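Local coordinates for protein dihydrodipicolinate synthase (Bacillus anthracis, PDB 1XKY) that probably catalyses the aldolase-type condensation of pyruvate with aspartate semialdehyde that leads to dihydrodipicolinate, an early step of lysine biosynthesis, at residues V216-M228 against L243-F255. Numbering follows the deposited sequence.
Sequences VASHVIGNEMQEM and LHQLLVRVTDSLF
With its CG1 set between backbone N and carbonyl carbon (chi1 52°) and the chain extended beyond it, I221 sends CD1 straight at the facing helix, while L247 swings CG away from its own backbone N (chi1 178°), which carries its methyls toward the other segment. CD1 of I221 lies 3.7 Å from CD1 of L247, the two side chains crossing obliquely; against V250 the same methyl arrives tip to tip, 3.9 Å from CG1. L247 illustrates how one branched residue can meet side chains spread over some three turns' length of the facing segment, from A217 to M228. Its CD1 also touches A217 CB and is crossed at about a right angle by M225, whose SD is 3.8 Å away, whereas its CD2 receives M228 CE at 3.6 Å. Farther along, M228 and L243 slide past each other in opposite directions, CB to CB at 3.7 Å, and the M228 sulfur rests over the backbone of H244. L243 CD1 packs on the aliphatic CG of E227, the carboxylate of which turns away to a salt bridge with K239.

Near the other end A217 and T251 bring their CA atoms to 5.7 Å, and T251 OG1 meets A217 CB in van der Waals contact. The same hydroxyl is bonded back to L247 O at 2.7 Å, from the face of that carbonyl's plane opposite T251 N.

Apolar side chains thus join the two helices of a roughly antiparallel hairpin; the axes of 218-228 and 243-253 come within 9.7 Å at 146° between their N-to-C directions. Helix 218-234 follows the eighth strand of the TIM barrel, 212-215, and helix 237-253 packs on helix 218-234; helix 202-207 touches M228 and L247, V220 also touches A266 of helix 261-269 and M296 of helix 286-297, and H244 bonds to T182 of the second subunit.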
loop_
_atom_site.group_PDB
_atom_site.type_symbol
_atom_site.label_atom_id
_atom_site.label_comp_id
_atom_site.label_asym_id
_atom_site.label_seq_id
_atom_site.Cartn_x
_atom_site.Cartn_y
_atom_site.Cartn_z
ATOM N N VAL A 216 -7.665 1.197 -23.790
ATOM C CA VAL A 216 -6.582 1.899 -24.438
ATOM C C VAL A 216 -5.909 1.066 -25.536
ATOM O O VAL A 216 -5.610 1.566 -26.598
ATOM C CB VAL A 216 -5.556 2.386 -23.397
ATOM C CG1 VAL A 216 -4.302 2.872 -24.037
ATOM C CG2 VAL A 216 -6.173 3.452 -22.518
ATOM N N ALA A 217 -5.692 -0.207 -25.248
ATOM C CA ALA A 217 -5.058 -1.149 -26.191
ATOM C C ALA A 217 -5.792 -1.315 -27.519
ATOM O O ALA A 217 -5.181 -1.660 -28.531
ATOM C CB ALA A 217 -4.883 -2.510 -25.534
ATOM N N SER A 218 -7.101 -1.087 -27.501
ATOM C CA SER A 218 -7.928 -1.111 -28.704
ATOM C C SER A 218 -7.442 -0.164 -29.812
ATOM O O SER A 218 -7.812 -0.340 -30.962
ATOM C CB SER A 218 -9.365 -0.752 -28.335
ATOM O OG SER A 218 -9.391 0.530 -27.744
ATOM N N HIS A 219 -6.641 0.847 -29.465
ATOM C CA HIS A 219 -5.967 1.675 -30.473
ATOM C C HIS A 219 -5.049 0.863 -31.400
ATOM O O HIS A 219 -4.850 1.252 -32.546
ATOM C CB HIS A 219 -5.113 2.769 -29.827
ATOM C CG HIS A 219 -5.895 3.878 -29.196
ATOM N ND1 HIS A 219 -6.256 5.014 -29.885
ATOM C CD2 HIS A 219 -6.320 4.062 -27.921
ATOM C CE1 HIS A 219 -6.899 5.834 -29.073
ATOM N NE2 HIS A 219 -6.949 5.281 -27.875
ATOM N N VAL A 220 -4.467 -0.227 -30.896
ATOM C CA VAL A 220 -3.518 -1.028 -31.670
ATOM C C VAL A 220 -3.911 -2.492 -31.884
ATOM O O VAL A 220 -3.499 -3.090 -32.875
ATOM C CB VAL A 220 -2.076 -0.971 -31.081
ATOM C CG1 VAL A 220 -1.495 0.429 -31.256
ATOM C CG2 VAL A 220 -2.042 -1.408 -29.606
ATOM N N ILE A 221 -4.696 -3.070 -30.977
ATOM C CA ILE A 221 -5.104 -4.470 -31.129
ATOM C C ILE A 221 -6.612 -4.658 -30.948
ATOM O O ILE A 221 -7.056 -5.652 -30.395
ATOM C CB ILE A 221 -4.313 -5.403 -30.177
ATOM C CG1 ILE A 221 -4.378 -4.884 -28.734
ATOM C CG2 ILE A 221 -2.857 -5.539 -30.655
ATOM C CD1 ILE A 221 -4.053 -5.946 -27.677
ATOM N N GLY A 222 -7.391 -3.709 -31.455
ATOM C CA GLY A 222 -8.843 -3.781 -31.383
ATOM C C GLY A 222 -9.416 -5.029 -32.034
ATOM O O GLY A 222 -10.337 -5.635 -31.491
ATOM N N ASN A 223 -8.883 -5.420 -33.193
ATOM C CA ASN A 223 -9.411 -6.612 -33.875
ATOM C C ASN A 223 -9.148 -7.867 -33.042
ATOM O O ASN A 223 -10.008 -8.747 -32.947
ATOM C CB ASN A 223 -8.844 -6.773 -35.293
ATOM C CG ASN A 223 -9.409 -5.751 -36.290
ATOM O OD1 ASN A 223 -10.504 -5.214 -36.115
ATOM N ND2 ASN A 223 -8.662 -5.504 -37.355
ATOM N N GLU A 224 -7.964 -7.932 -32.435
ATOM C CA GLU A 224 -7.590 -9.048 -31.558
ATOM C C GLU A 224 -8.520 -9.140 -30.332
ATOM O O GLU A 224 -8.988 -10.228 -29.972
ATOM C CB GLU A 224 -6.135 -8.924 -31.114
ATOM C CG GLU A 224 -5.100 -9.181 -32.230
ATOM C CD GLU A 224 -4.845 -7.988 -33.158
ATOM O OE1 GLU A 224 -5.547 -6.963 -33.074
ATOM O OE2 GLU A 224 -3.935 -8.092 -34.006
ATOM N N MET A 225 -8.799 -7.996 -29.717
ATOM C CA MET A 225 -9.721 -7.923 -28.578
ATOM C C MET A 225 -11.145 -8.319 -28.973
ATOM O O MET A 225 -11.846 -8.965 -28.205
ATOM C CB MET A 225 -9.738 -6.509 -27.991
ATOM C CG MET A 225 -8.429 -6.075 -27.373
ATOM S SD MET A 225 -8.449 -4.353 -26.853
ATOM C CE MET A 225 -9.717 -4.423 -25.585
ATOM N N GLN A 226 -11.565 -7.919 -30.172
ATOM C CA GLN A 226 -12.872 -8.308 -30.699
ATOM C C GLN A 226 -12.971 -9.838 -30.826
ATOM O O GLN A 226 -13.959 -10.442 -30.406
ATOM C CB GLN A 226 -13.105 -7.624 -32.043
ATOM C CG GLN A 226 -14.456 -7.872 -32.675
ATOM C CD GLN A 226 -14.634 -7.064 -33.943
ATOM O OE1 GLN A 226 -14.041 -7.373 -34.982
ATOM N NE2 GLN A 226 -15.430 -6.020 -33.866
ATOM N N GLU A 227 -11.934 -10.459 -31.387
ATOM C CA GLU A 227 -11.892 -11.921 -31.529
ATOM C C GLU A 227 -11.804 -12.616 -30.165
ATOM O O GLU A 227 -12.396 -13.669 -29.971
ATOM C CB GLU A 227 -10.703 -12.332 -32.414
ATOM C CG GLU A 227 -10.540 -13.840 -32.637
ATOM C CD GLU A 227 -11.496 -14.425 -33.663
ATOM O OE1 GLU A 227 -11.529 -15.666 -33.801
ATOM O OE2 GLU A 227 -12.214 -13.668 -34.333
ATOM N N MET A 228 -11.047 -12.034 -29.235
ATOM C CA MET A 228 -10.958 -12.540 -27.868
ATOM C C MET A 228 -12.329 -12.612 -27.202
ATOM O O MET A 228 -12.687 -13.634 -26.611
ATOM C CB MET A 228 -10.014 -11.664 -27.028
ATOM C CG MET A 228 -9.731 -12.228 -25.647
ATOM S SD MET A 228 -8.925 -11.065 -24.543
ATOM C CE MET A 228 -10.158 -9.776 -24.349
ATOM N N LEU A 243 -5.412 -14.985 -26.672
ATOM C CA LEU A 243 -5.504 -13.559 -27.024
ATOM C C LEU A 243 -5.448 -12.665 -25.782
ATOM O O LEU A 243 -4.908 -11.554 -25.835
ATOM C CB LEU A 243 -6.770 -13.290 -27.847
ATOM C CG LEU A 243 -6.696 -13.811 -29.293
ATOM C CD1 LEU A 243 -8.064 -13.931 -29.909
ATOM C CD2 LEU A 243 -5.801 -12.905 -30.137
ATOM N N HIS A 244 -5.995 -13.154 -24.672
ATOM C CA HIS A 244 -5.875 -12.493 -23.373
ATOM C C HIS A 244 -4.411 -12.275 -22.998
ATOM O O HIS A 244 -4.050 -11.225 -22.496
ATOM C CB HIS A 244 -6.596 -13.318 -22.293
ATOM C CG HIS A 244 -6.298 -12.896 -20.889
ATOM N ND1 HIS A 244 -6.814 -11.748 -20.323
ATOM C CD2 HIS A 244 -5.547 -13.485 -19.928
ATOM C CE1 HIS A 244 -6.389 -11.647 -19.076
ATOM N NE2 HIS A 244 -5.613 -12.685 -18.814
ATOM N N GLN A 245 -3.581 -13.280 -23.246
ATOM C CA GLN A 245 -2.151 -13.184 -22.972
ATOM C C GLN A 245 -1.481 -12.061 -23.775
ATOM O O GLN A 245 -0.670 -11.301 -23.237
ATOM C CB GLN A 245 -1.482 -14.542 -23.209
ATOM C CG GLN A 245 -1.764 -15.500 -22.059
ATOM C CD GLN A 245 -1.527 -16.959 -22.387
ATOM O OE1 GLN A 245 -1.931 -17.848 -21.625
ATOM N NE2 GLN A 245 -0.878 -17.221 -23.512
ATOM N N LEU A 246 -1.851 -11.954 -25.045
ATOM C CA LEU A 246 -1.393 -10.873 -25.914
ATOM C C LEU A 246 -1.857 -9.513 -25.390
ATOM O O LEU A 246 -1.069 -8.581 -25.305
ATOM C CB LEU A 246 -1.921 -11.085 -27.339
ATOM C CG LEU A 246 -1.553 -10.025 -28.389
ATOM C CD1 LEU A 246 -0.057 -9.988 -28.598
ATOM C CD2 LEU A 246 -2.271 -10.303 -29.703
ATOM N N LEU A 247 -3.138 -9.413 -25.047
ATOM C CA LEU A 247 -3.721 -8.166 -24.556
ATOM C C LEU A 247 -2.962 -7.643 -23.333
ATOM O O LEU A 247 -2.584 -6.468 -23.285
ATOM C CB LEU A 247 -5.208 -8.371 -24.237
ATOM C CG LEU A 247 -6.009 -7.195 -23.657
ATOM C CD1 LEU A 247 -5.870 -5.945 -24.506
ATOM C CD2 LEU A 247 -7.464 -7.605 -23.542
ATOM N N VAL A 248 -2.702 -8.532 -22.378
ATOM C CA VAL A 248 -1.984 -8.187 -21.144
ATOM C C VAL A 248 -0.576 -7.679 -21.451
ATOM O O VAL A 248 -0.137 -6.665 -20.909
ATOM C CB VAL A 248 -1.891 -9.405 -20.177
ATOM C CG1 VAL A 248 -0.950 -9.114 -19.005
ATOM C CG2 VAL A 248 -3.273 -9.790 -19.664
ATOM N N ARG A 249 0.111 -8.394 -22.330
ATOM C CA ARG A 249 1.471 -8.062 -22.739
ATOM C C ARG A 249 1.507 -6.694 -23.421
ATOM O O ARG A 249 2.293 -5.814 -23.052
ATOM C CB ARG A 249 1.968 -9.138 -23.703
ATOM C CG ARG A 249 3.453 -9.221 -23.862
ATOM C CD ARG A 249 3.855 -10.643 -24.249
ATOM N NE ARG A 249 3.213 -11.087 -25.487
ATOM C CZ ARG A 249 3.570 -10.673 -26.701
ATOM N NH1 ARG A 249 4.543 -9.783 -26.854
ATOM N NH2 ARG A 249 2.942 -11.138 -27.771
ATOM N N VAL A 250 0.645 -6.523 -24.418
ATOM C CA VAL A 250 0.569 -5.265 -25.158
ATOM C C VAL A 250 0.201 -4.097 -24.235
ATOM O O VAL A 250 0.820 -3.022 -24.290
ATOM C CB VAL A 250 -0.416 -5.383 -26.347
ATOM C CG1 VAL A 250 -0.754 -4.006 -26.948
ATOM C CG2 VAL A 250 0.173 -6.315 -27.408
ATOM N N THR A 251 -0.787 -4.316 -23.376
ATOM C CA THR A 251 -1.240 -3.277 -22.462
ATOM C C THR A 251 -0.139 -2.830 -21.506
ATOM O O THR A 251 0.087 -1.632 -21.340
ATOM C CB THR A 251 -2.484 -3.718 -21.671
ATOM O OG1 THR A 251 -3.537 -4.013 -22.596
ATOM C CG2 THR A 251 -2.943 -2.604 -20.753
ATOM N N ASP A 252 0.560 -3.784 -20.903
ATOM C CA ASP A 252 1.670 -3.455 -20.004
ATOM C C ASP A 252 2.690 -2.520 -20.671
ATOM O O ASP A 252 3.170 -1.574 -20.044
ATOM C CB ASP A 252 2.367 -4.728 -19.503
ATOM C CG ASP A 252 1.560 -5.467 -18.448
ATOM O OD1 ASP A 252 0.554 -4.912 -17.938
ATOM O OD2 ASP A 252 1.937 -6.616 -18.123
ATOM N N SER A 253 2.993 -2.777 -21.943
ATOM C CA SER A 253 4.003 -2.003 -22.671
ATOM C C SER A 253 3.552 -0.563 -22.935
ATOM O O SER A 253 4.384 0.327 -23.122
ATOM C CB SER A 253 4.372 -2.696 -23.987
ATOM O OG SER A 253 3.408 -2.461 -24.997
ATOM N N LEU A 254 2.232 -0.356 -22.938
ATOM C CA LEU A 254 1.607 0.955 -23.171
ATOM C C LEU A 254 1.536 1.840 -21.910
ATOM O O LEU A 254 1.152 3.014 -21.984
ATOM C CB LEU A 254 0.194 0.749 -23.739
ATOM C CG LEU A 254 -0.106 0.810 -25.248
ATOM C CD1 LEU A 254 1.096 0.727 -26.157
ATOM C CD2 LEU A 254 -1.176 -0.230 -25.604
ATOM N N PHE A 255 1.903 1.278 -20.759
ATOM C CA PHE A 255 1.903 2.017 -19.500
ATOM C C PHE A 255 3.261 2.018 -18.787
ATOM O O PHE A 255 3.326 2.310 -17.588
ATOM C CB PHE A 255 0.812 1.458 -18.577
ATOM C CG PHE A 255 -0.588 1.751 -19.045
ATOM C CD1 PHE A 255 -1.252 2.892 -18.614
ATOM C CD2 PHE A 255 -1.246 0.878 -19.904
ATOM C CE1 PHE A 255 -2.550 3.169 -19.040
ATOM C CE2 PHE A 255 -2.547 1.141 -20.341
ATOM C CZ PHE A 255 -3.202 2.293 -19.905
#